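Local coordinates for putative 2OG-Fe(II) oxygenase family protein (Caulobacter crescentus CB15, PDB 3OOX) that probably acts as an iron(II)- and 2-oxoglutarate-dependent oxygenase that forms ethylene from 2-oxoglutarate and oxidises L-arginine, at residues 33-38 and 226-231; 95-100 and 173-178; 188-193 and 245-250. All coordinates share one frame; numbering follows the deposited sequence.

Contact 1: residues 33-38 and 226-231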
# COMPACT_ATOMS: atom_id res chain seq x y z
N TYR A 33 2.61 -16.20 2.18
CA TYR A 33 3.65 -15.23 1.80
C TYR A 33 3.43 -13.82 2.35
O TYR A 33 4.34 -12.99 2.28
CB TYR A 33 3.74 -15.10 0.28
CG TYR A 33 4.21 -16.35 -0.44
CD1 TYR A 33 5.50 -16.83 -0.25
CD2 TYR A 33 3.37 -17.05 -1.31
CE1 TYR A 33 5.95 -17.99 -0.90
CE2 TYR A 33 3.81 -18.20 -1.97
CZ TYR A 33 5.09 -18.65 -1.75
OH TYR A 33 5.54 -19.80 -2.40
N GLY A 34 2.22 -13.54 2.86
CA GLY A 34 1.80 -12.19 3.20
C GLY A 34 1.45 -11.33 1.99
O GLY A 34 1.15 -10.15 2.15
N PHE A 35 1.45 -11.93 0.81
CA PHE A 35 1.32 -11.25 -0.49
C PHE A 35 0.43 -12.09 -1.40
O PHE A 35 0.45 -13.31 -1.31
CB PHE A 35 2.67 -11.09 -1.19
CG PHE A 35 3.44 -9.84 -0.81
CD1 PHE A 35 4.17 -9.79 0.37
CD2 PHE A 35 3.44 -8.72 -1.62
CE1 PHE A 35 4.86 -8.67 0.72
CE2 PHE A 35 4.16 -7.60 -1.28
CZ PHE A 35 4.88 -7.58 -0.10
N ALA A 36 -0.26 -11.41 -2.32
CA ALA A 36 -0.97 -12.06 -3.41
C ALA A 36 -0.85 -11.21 -4.65
O ALA A 36 -0.62 -10.00 -4.57
CB ALA A 36 -2.43 -12.27 -3.05
N VAL A 37 -1.01 -11.84 -5.81
CA VAL A 37 -0.97 -11.15 -7.08
C VAL A 37 -2.32 -11.35 -7.73
O VAL A 37 -2.76 -12.51 -7.89
CB VAL A 37 0.14 -11.68 -8.02
CG1 VAL A 37 0.10 -10.94 -9.38
CG2 VAL A 37 1.53 -11.55 -7.33
N LEU A 38 -2.95 -10.24 -8.10
CA LEU A 38 -4.31 -10.21 -8.66
C LEU A 38 -4.24 -9.73 -10.11
O LEU A 38 -3.81 -8.62 -10.39
CB LEU A 38 -5.20 -9.27 -7.84
CG LEU A 38 -6.65 -9.15 -8.28
CD1 LEU A 38 -7.33 -10.43 -7.92
CD2 LEU A 38 -7.33 -8.01 -7.55
N CYS A 226 -1.67 -5.99 -13.38
CA CYS A 226 -1.96 -6.67 -12.12
C CYS A 226 -1.83 -5.72 -10.93
O CYS A 226 -1.28 -4.63 -11.03
CB CYS A 226 -1.03 -7.88 -11.87
SG CYS A 226 -1.11 -9.27 -13.03
N LEU A 227 -2.38 -6.17 -9.80
CA LEU A 227 -2.16 -5.56 -8.50
C LEU A 227 -1.42 -6.55 -7.63
O LEU A 227 -1.80 -7.72 -7.52
CB LEU A 227 -3.50 -5.21 -7.82
CG LEU A 227 -4.21 -3.96 -8.34
CD1 LEU A 227 -5.71 -4.03 -8.01
CD2 LEU A 227 -3.60 -2.69 -7.74
N VAL A 228 -0.33 -6.09 -7.01
CA VAL A 228 0.35 -6.88 -6.00
C VAL A 228 -0.19 -6.37 -4.65
O VAL A 228 -0.19 -5.18 -4.39
CB VAL A 228 1.87 -6.69 -6.03
CG1 VAL A 228 2.51 -7.46 -4.86
CG2 VAL A 228 2.45 -7.16 -7.38
N ILE A 229 -0.69 -7.27 -3.84
CA ILE A 229 -1.35 -6.89 -2.60
C ILE A 229 -0.66 -7.54 -1.42
O ILE A 229 -0.31 -8.71 -1.50
CB ILE A 229 -2.82 -7.31 -2.61
CG1 ILE A 229 -3.51 -6.75 -3.86
CG2 ILE A 229 -3.53 -6.80 -1.31
CD1 ILE A 229 -4.68 -7.55 -4.34
N ASN A 230 -0.45 -6.79 -0.35
CA ASN A 230 0.15 -7.36 0.89
C ASN A 230 -0.62 -7.02 2.14
O ASN A 230 -1.25 -5.95 2.25
CB ASN A 230 1.64 -7.00 1.07
CG ASN A 230 1.88 -5.52 1.23
OD1 ASN A 230 1.73 -4.76 0.27
ND2 ASN A 230 2.26 -5.09 2.46
N ILE A 231 -0.55 -7.95 3.09
CA ILE A 231 -1.11 -7.80 4.42
C ILE A 231 -0.25 -6.81 5.21
O ILE A 231 0.99 -6.88 5.14
CB ILE A 231 -1.06 -9.16 5.17
CG1 ILE A 231 -1.78 -10.25 4.35
CG2 ILE A 231 -1.60 -9.02 6.64
CD1 ILE A 231 -3.27 -10.01 4.14
O HOH W 1 2.71 -8.53 3.99
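Phe35 lies flat across the side chain of Asn230: Asn230 CB stands 3.4 Å from the centroid of the Phe35 ring and only 9° off its normal, a CH-pi contact over the middle of the face. The two side chains run side by side in the same direction, and the Asn230 amide is turned just 21° from the ring plane. Phe35 CG sits beside its own backbone N (chi1 -87°), and the ring leans over the partner strand. Val228 reaches the same ring at its edge, with Val228 CG1 3.6 Å from Phe35 CD2. The ring also makes an edge-to-face contact with His248. Asn230 ND2 bonds to Asp193 OD2, which ties the amide beneath the ring to the probable iron site.

Strand 35-39, from the N-terminal part of the chain, extends the large mixed sheet of the 2-oxoglutarate oxygenase jelly roll (double-stranded beta-helix), pairing antiparallel with its strand 227-231. Phe35 and Asn230 form a non-hydrogen-bonded pair, as do Val37 and Val228. Between them Ala36 and Ile229 exchange two bonds, Ala36 N to Ile229 O and Ile229 N to Ala36 O, each 2.8 Å. Leu38 and Leu227 likewise exchange two backbone bonds. Just before strand 35-39, Gly34 O accepts from Ile231 N at 2.9 Å.

Ala36, Leu38, Leu227 and Ile229 line the other face. There Ile229 CD1 crosses against Leu38 CB at 3.9 Å, while Leu38 CD2 meets Leu227 CD1 at 4.3 Å. Helix 19-33, through Phe22, Leu26 and Phe30, and helix 127-152, through Leu138, Met141 and Val145, close over this layer.

Contact 2: residues 95-100 and 173-178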
# COMPACT_ATOMS: atom_id res chain seq x y z
N LEU A 95 17.63 9.03 -4.02
CA LEU A 95 16.82 10.16 -4.44
C LEU A 95 15.44 9.72 -4.87
O LEU A 95 15.26 9.04 -5.90
CB LEU A 95 17.48 10.92 -5.58
CG LEU A 95 18.80 11.56 -5.19
CD1 LEU A 95 19.51 12.12 -6.43
CD2 LEU A 95 18.63 12.65 -4.13
N LYS A 96 14.45 10.09 -4.06
CA LYS A 96 13.06 9.82 -4.38
C LYS A 96 12.22 10.95 -3.79
O LYS A 96 12.59 11.55 -2.77
CB LYS A 96 12.68 8.46 -3.84
CG LYS A 96 12.71 8.37 -2.32
CD LYS A 96 12.98 6.98 -1.80
CE LYS A 96 13.15 6.97 -0.28
NZ LYS A 96 14.51 7.33 0.19
N GLU A 97 11.12 11.25 -4.46
CA GLU A 97 10.23 12.31 -4.03
C GLU A 97 8.81 11.76 -3.99
O GLU A 97 8.48 10.81 -4.70
CB GLU A 97 10.34 13.54 -4.95
CG GLU A 97 10.09 13.25 -6.43
CD GLU A 97 10.27 14.46 -7.32
OE1 GLU A 97 10.20 15.60 -6.80
OE2 GLU A 97 10.46 14.24 -8.53
N PHE A 98 7.98 12.31 -3.11
CA PHE A 98 6.67 11.77 -2.79
C PHE A 98 5.56 12.82 -2.91
O PHE A 98 5.80 13.98 -2.61
CB PHE A 98 6.59 11.33 -1.32
CG PHE A 98 7.58 10.23 -0.90
CD1 PHE A 98 8.91 10.53 -0.63
CD2 PHE A 98 7.14 8.95 -0.66
CE1 PHE A 98 9.77 9.55 -0.21
CE2 PHE A 98 8.00 7.95 -0.22
CZ PHE A 98 9.31 8.24 -0.02
N TRP A 99 4.36 12.34 -3.19
CA TRP A 99 3.12 13.07 -2.95
C TRP A 99 2.20 12.14 -2.17
O TRP A 99 2.03 10.99 -2.55
CB TRP A 99 2.42 13.47 -4.26
CG TRP A 99 1.18 14.28 -3.98
CD1 TRP A 99 -0.08 13.80 -3.72
CD2 TRP A 99 1.11 15.70 -3.89
NE1 TRP A 99 -0.94 14.85 -3.48
CE2 TRP A 99 -0.23 16.03 -3.58
CE3 TRP A 99 2.03 16.75 -4.08
CZ2 TRP A 99 -0.66 17.36 -3.44
CZ3 TRP A 99 1.59 18.08 -3.93
CH2 TRP A 99 0.26 18.36 -3.62
N HIS A 100 1.61 12.62 -1.09
CA HIS A 100 0.64 11.84 -0.36
C HIS A 100 -0.74 12.48 -0.35
O HIS A 100 -0.89 13.66 -0.03
CB HIS A 100 1.09 11.66 1.08
CG HIS A 100 2.24 10.72 1.21
ND1 HIS A 100 3.40 11.04 1.88
CD2 HIS A 100 2.42 9.46 0.73
CE1 HIS A 100 4.24 10.02 1.82
NE2 HIS A 100 3.66 9.04 1.12
N LEU A 173 2.16 8.78 -4.31
CA LEU A 173 2.78 8.91 -5.63
C LEU A 173 4.29 9.05 -5.38
O LEU A 173 4.72 9.91 -4.61
CB LEU A 173 2.23 10.13 -6.37
CG LEU A 173 0.72 10.34 -6.32
CD1 LEU A 173 0.35 11.68 -7.01
CD2 LEU A 173 -0.05 9.16 -6.94
N LEU A 174 5.09 8.19 -6.00
CA LEU A 174 6.52 8.09 -5.72
C LEU A 174 7.29 8.16 -7.04
O LEU A 174 6.93 7.47 -7.99
CB LEU A 174 6.83 6.76 -5.02
CG LEU A 174 8.24 6.33 -4.62
CD1 LEU A 174 8.90 7.38 -3.75
CD2 LEU A 174 8.17 4.94 -3.94
N HIS A 175 8.34 8.97 -7.08
CA HIS A 175 9.19 9.10 -8.25
C HIS A 175 10.64 8.95 -7.87
O HIS A 175 11.14 9.69 -6.99
CB HIS A 175 8.97 10.48 -8.88
CG HIS A 175 9.95 10.84 -9.96
ND1 HIS A 175 10.55 12.08 -10.01
CD2 HIS A 175 10.39 10.17 -11.06
CE1 HIS A 175 11.34 12.14 -11.07
NE2 HIS A 175 11.28 10.99 -11.71
N TYR A 176 11.32 8.02 -8.55
CA TYR A 176 12.78 7.91 -8.53
C TYR A 176 13.35 8.45 -9.84
O TYR A 176 13.15 7.80 -10.89
CB TYR A 176 13.21 6.45 -8.41
CG TYR A 176 13.04 5.83 -7.05
CD1 TYR A 176 11.85 5.23 -6.69
CD2 TYR A 176 14.10 5.83 -6.13
CE1 TYR A 176 11.70 4.64 -5.41
CE2 TYR A 176 13.97 5.26 -4.88
CZ TYR A 176 12.77 4.65 -4.54
OH TYR A 176 12.65 4.10 -3.28
N PRO A 177 14.01 9.63 -9.80
CA PRO A 177 14.65 10.12 -11.02
C PRO A 177 15.80 9.24 -11.42
O PRO A 177 16.42 8.61 -10.56
CB PRO A 177 15.14 11.51 -10.63
CG PRO A 177 15.29 11.46 -9.16
CD PRO A 177 14.17 10.57 -8.68
N PRO A 178 16.09 9.17 -12.73
CA PRO A 178 17.25 8.41 -13.11
C PRO A 178 18.52 9.17 -12.73
O PRO A 178 18.60 10.41 -12.86
CB PRO A 178 17.11 8.28 -14.63
CG PRO A 178 16.39 9.48 -15.03
CD PRO A 178 15.43 9.79 -13.90
O HOH W 2 16.77 8.00 -7.99
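Leu174 sets its CD1 methyl over the face of the Phe98 ring, 3.8 Å from the centroid and 17° off the normal, displaced toward the CE2 side. With Leu174 CG anti to the backbone N (chi1 178°), the branch is carried alongside the ring, and the same methyl also meets Lys96 CB at 3.9 Å. Next along, Tyr176 repeats the arrangement: Lys96 CB lies over the tyrosine face, 3.8 Å from the centroid, and the lysine chain follows the ring until Lys96 CD is 3.3 Å from Tyr176 OH. The amino group goes on to a salt bridge with Asp94. Arg262 makes a cation-pi contact with Tyr176. An alanine in place of Tyr176 would probably leave the lysine methylenes without their flat support and Arg262 without its aromatic mate.

On the reverse side Leu173 CD1 rests 3.9 Å from Trp99 CB, and the indole is met edge-to-face by Phe58 and Phe127. Strand 97-101, from the N-terminal part, extends the large sheet of the jelly roll beside strand 170-176, with strand 78-80 beyond 97-101 and strand 262-269 beyond 170-176. Paired backbone bonds join Trp99 with Leu173 and Glu97 with His175. Past the strands, a water donates to both Leu95 O and Pro177 O.

The polar edge is Glu97 and His175, side by side and both buried. His175 ND1 donates to Glu97 OE2 at 2.6 Å, with OE2 in the ring plane and using its anti lone pair, and the bond is nearly straight at 164°. Glu97 OE1 takes Lys66 and Tyr79 OH, while Tyr263 stacks on the imidazole. Held this way the ring is unlikely to rotate, and the neighbouring carboxylate would tend to stabilise positive charge on it, though Lys66 should temper that effect.

Contact 3: residues 188-193 and 245-250. With EDO (1,2-ethanediol), chain C.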
# COMPACT_ATOMS: atom_id res chain seq x y z
N ALA A 188 14.48 0.19 -2.53
CA ALA A 188 13.65 0.41 -1.34
C ALA A 188 14.10 -0.57 -0.26
O ALA A 188 14.02 -1.78 -0.44
CB ALA A 188 12.18 0.21 -1.66
N GLY A 189 14.60 -0.03 0.86
CA GLY A 189 15.12 -0.84 1.95
C GLY A 189 14.04 -1.70 2.57
O GLY A 189 12.84 -1.36 2.53
N ALA A 190 14.46 -2.81 3.15
CA ALA A 190 13.53 -3.80 3.66
C ALA A 190 12.61 -3.19 4.73
O ALA A 190 13.06 -2.50 5.65
CB ALA A 190 14.29 -5.00 4.22
N HIS A 191 11.32 -3.48 4.63
CA HIS A 191 10.34 -2.97 5.59
C HIS A 191 9.06 -3.79 5.51
O HIS A 191 8.83 -4.54 4.55
CB HIS A 191 9.98 -1.50 5.27
CG HIS A 191 9.14 -1.35 4.06
ND1 HIS A 191 7.76 -1.23 4.13
CD2 HIS A 191 9.45 -1.40 2.74
CE1 HIS A 191 7.27 -1.19 2.90
NE2 HIS A 191 8.27 -1.28 2.04
N GLY A 192 8.21 -3.63 6.52
CA GLY A 192 6.84 -4.12 6.49
C GLY A 192 5.90 -2.92 6.52
O GLY A 192 6.31 -1.78 6.81
N ASP A 193 4.63 -3.15 6.20
CA ASP A 193 3.63 -2.11 6.21
C ASP A 193 2.80 -2.21 7.48
O ASP A 193 2.54 -3.32 7.96
CB ASP A 193 2.70 -2.30 5.00
CG ASP A 193 3.31 -1.85 3.69
OD1 ASP A 193 4.39 -1.21 3.71
OD2 ASP A 193 2.70 -2.14 2.63
N SER A 245 2.12 -10.11 8.16
CA SER A 245 2.61 -8.89 7.54
C SER A 245 4.10 -9.10 7.31
O SER A 245 4.88 -9.20 8.26
CB SER A 245 2.38 -7.71 8.43
OG SER A 245 2.91 -6.56 7.85
N THR A 246 4.48 -9.25 6.06
CA THR A 246 5.83 -9.69 5.75
C THR A 246 6.74 -8.56 5.26
O THR A 246 6.29 -7.49 4.80
CB THR A 246 5.77 -10.87 4.77
OG1 THR A 246 5.08 -10.48 3.59
CG2 THR A 246 5.00 -12.01 5.43
N VAL A 247 8.04 -8.82 5.36
CA VAL A 247 9.08 -7.88 5.02
C VAL A 247 9.36 -7.97 3.53
O VAL A 247 9.42 -9.08 2.95
CB VAL A 247 10.36 -8.21 5.84
CG1 VAL A 247 11.54 -7.39 5.33
CG2 VAL A 247 10.09 -7.94 7.32
N HIS A 248 9.44 -6.81 2.91
CA HIS A 248 9.71 -6.73 1.49
C HIS A 248 10.66 -5.60 1.14
O HIS A 248 10.91 -4.71 1.94
CB HIS A 248 8.39 -6.62 0.71
CG HIS A 248 7.46 -5.55 1.19
ND1 HIS A 248 6.65 -5.70 2.30
CD2 HIS A 248 7.14 -4.35 0.65
CE1 HIS A 248 5.92 -4.61 2.45
NE2 HIS A 248 6.17 -3.79 1.45
N ARG A 249 11.20 -5.63 -0.07
CA ARG A 249 12.15 -4.64 -0.53
C ARG A 249 12.02 -4.51 -2.02
O ARG A 249 11.39 -5.33 -2.66
CB ARG A 249 13.58 -5.06 -0.19
CG ARG A 249 14.09 -6.26 -0.99
CD ARG A 249 15.49 -6.63 -0.55
NE ARG A 249 16.03 -7.71 -1.38
CZ ARG A 249 17.28 -8.14 -1.33
NH1 ARG A 249 18.14 -7.62 -0.46
NH2 ARG A 249 17.67 -9.12 -2.14
N VAL A 250 12.65 -3.47 -2.56
CA VAL A 250 12.78 -3.31 -3.98
C VAL A 250 14.25 -3.19 -4.32
O VAL A 250 14.95 -2.30 -3.79
CB VAL A 250 12.05 -2.06 -4.47
CG1 VAL A 250 12.22 -1.94 -5.97
CG2 VAL A 250 10.56 -2.14 -4.08
C1 EDO C . 7.29 -1.94 -1.85
O1 EDO C . 7.87 -0.84 -1.14
C2 EDO C . 6.71 -1.50 -3.20
O2 EDO C . 5.63 -0.56 -3.03
O HOH W 3 4.03 -5.82 5.23
O HOH W 4 4.33 -1.75 0.46
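The His-X-Asp run of the probable iron site, His191 to Asp193, lies at the end of strand 188-191 and in the loop after it, facing its distant third member, His248, on strand 248-250 of the smaller sheet. The imidazoles of His191 and His248 lie obliquely, planes 61° apart, with His191 CE1 3.2 Å from His248 NE2. Asp193 comes at the edge of the His248 ring, its carboxylate plane turned 88° from the imidazole. Antiparallel pairing puts both histidines on one face of the sheet, and CG between the backbone N and carbonyl carbon (chi1 73° for His191) turns the rings toward each other.

His191 ND1 donates to Gly192 O from above the carbonyl plane, at 3.1 Å, and His248 ND1 donates to Thr246 O. The NE2 atoms meet other partners: a water bridges His248 NE2, at 2.9 Å, and Asp193 OD2, at 2.7 Å, while His191 NE2 bonds to O1 of a 1,2-ethanediol at 3.2 Å. The diol, probably from the crystallisation liquor, also brushes His248 CD2 with its C1. Thr198 OG1 bonds to Asp193 OD2 from the second shell.

Two backbone bonds pair His191 with His248 and two pair Ala188 with Val250, and a beta bulge between them shifts the register by one. Ala188 CB packs on Val250 CB at 3.6 Å. Arg249 turns away to a salt bridge with Glu209 and a cation-pi contact with Trp217. Two histidines and one aspartate match the facial triad typical of iron(II)/2-oxoglutarate oxygenases, and probably hold the iron here.

How the contacts relate
Contacts 1 and 2 lie on the same large mixed sheet, with strands 197-201 and 262-269 between them, their centres about 22 Å apart and not touching. Contact 3 belongs to the smaller sheet, about 13 Å from contact 1 and 17 Å from contact 2, centre to centre. Along the chain contact 2 falls between the two segments of contact 1 and closes before contact 3 opens, whereas the segments of contacts 1 and 3 alternate. Asn230 ND2 and Asp193 OD2, 3.0 Å apart, join contacts 1 and 3; Tyr176 OH touches Ala188 CB at 4.2 Å. The probable iron ligands thus sit on or beside the smaller sheet, while the large sheet supplies Asp193 with a neighbour.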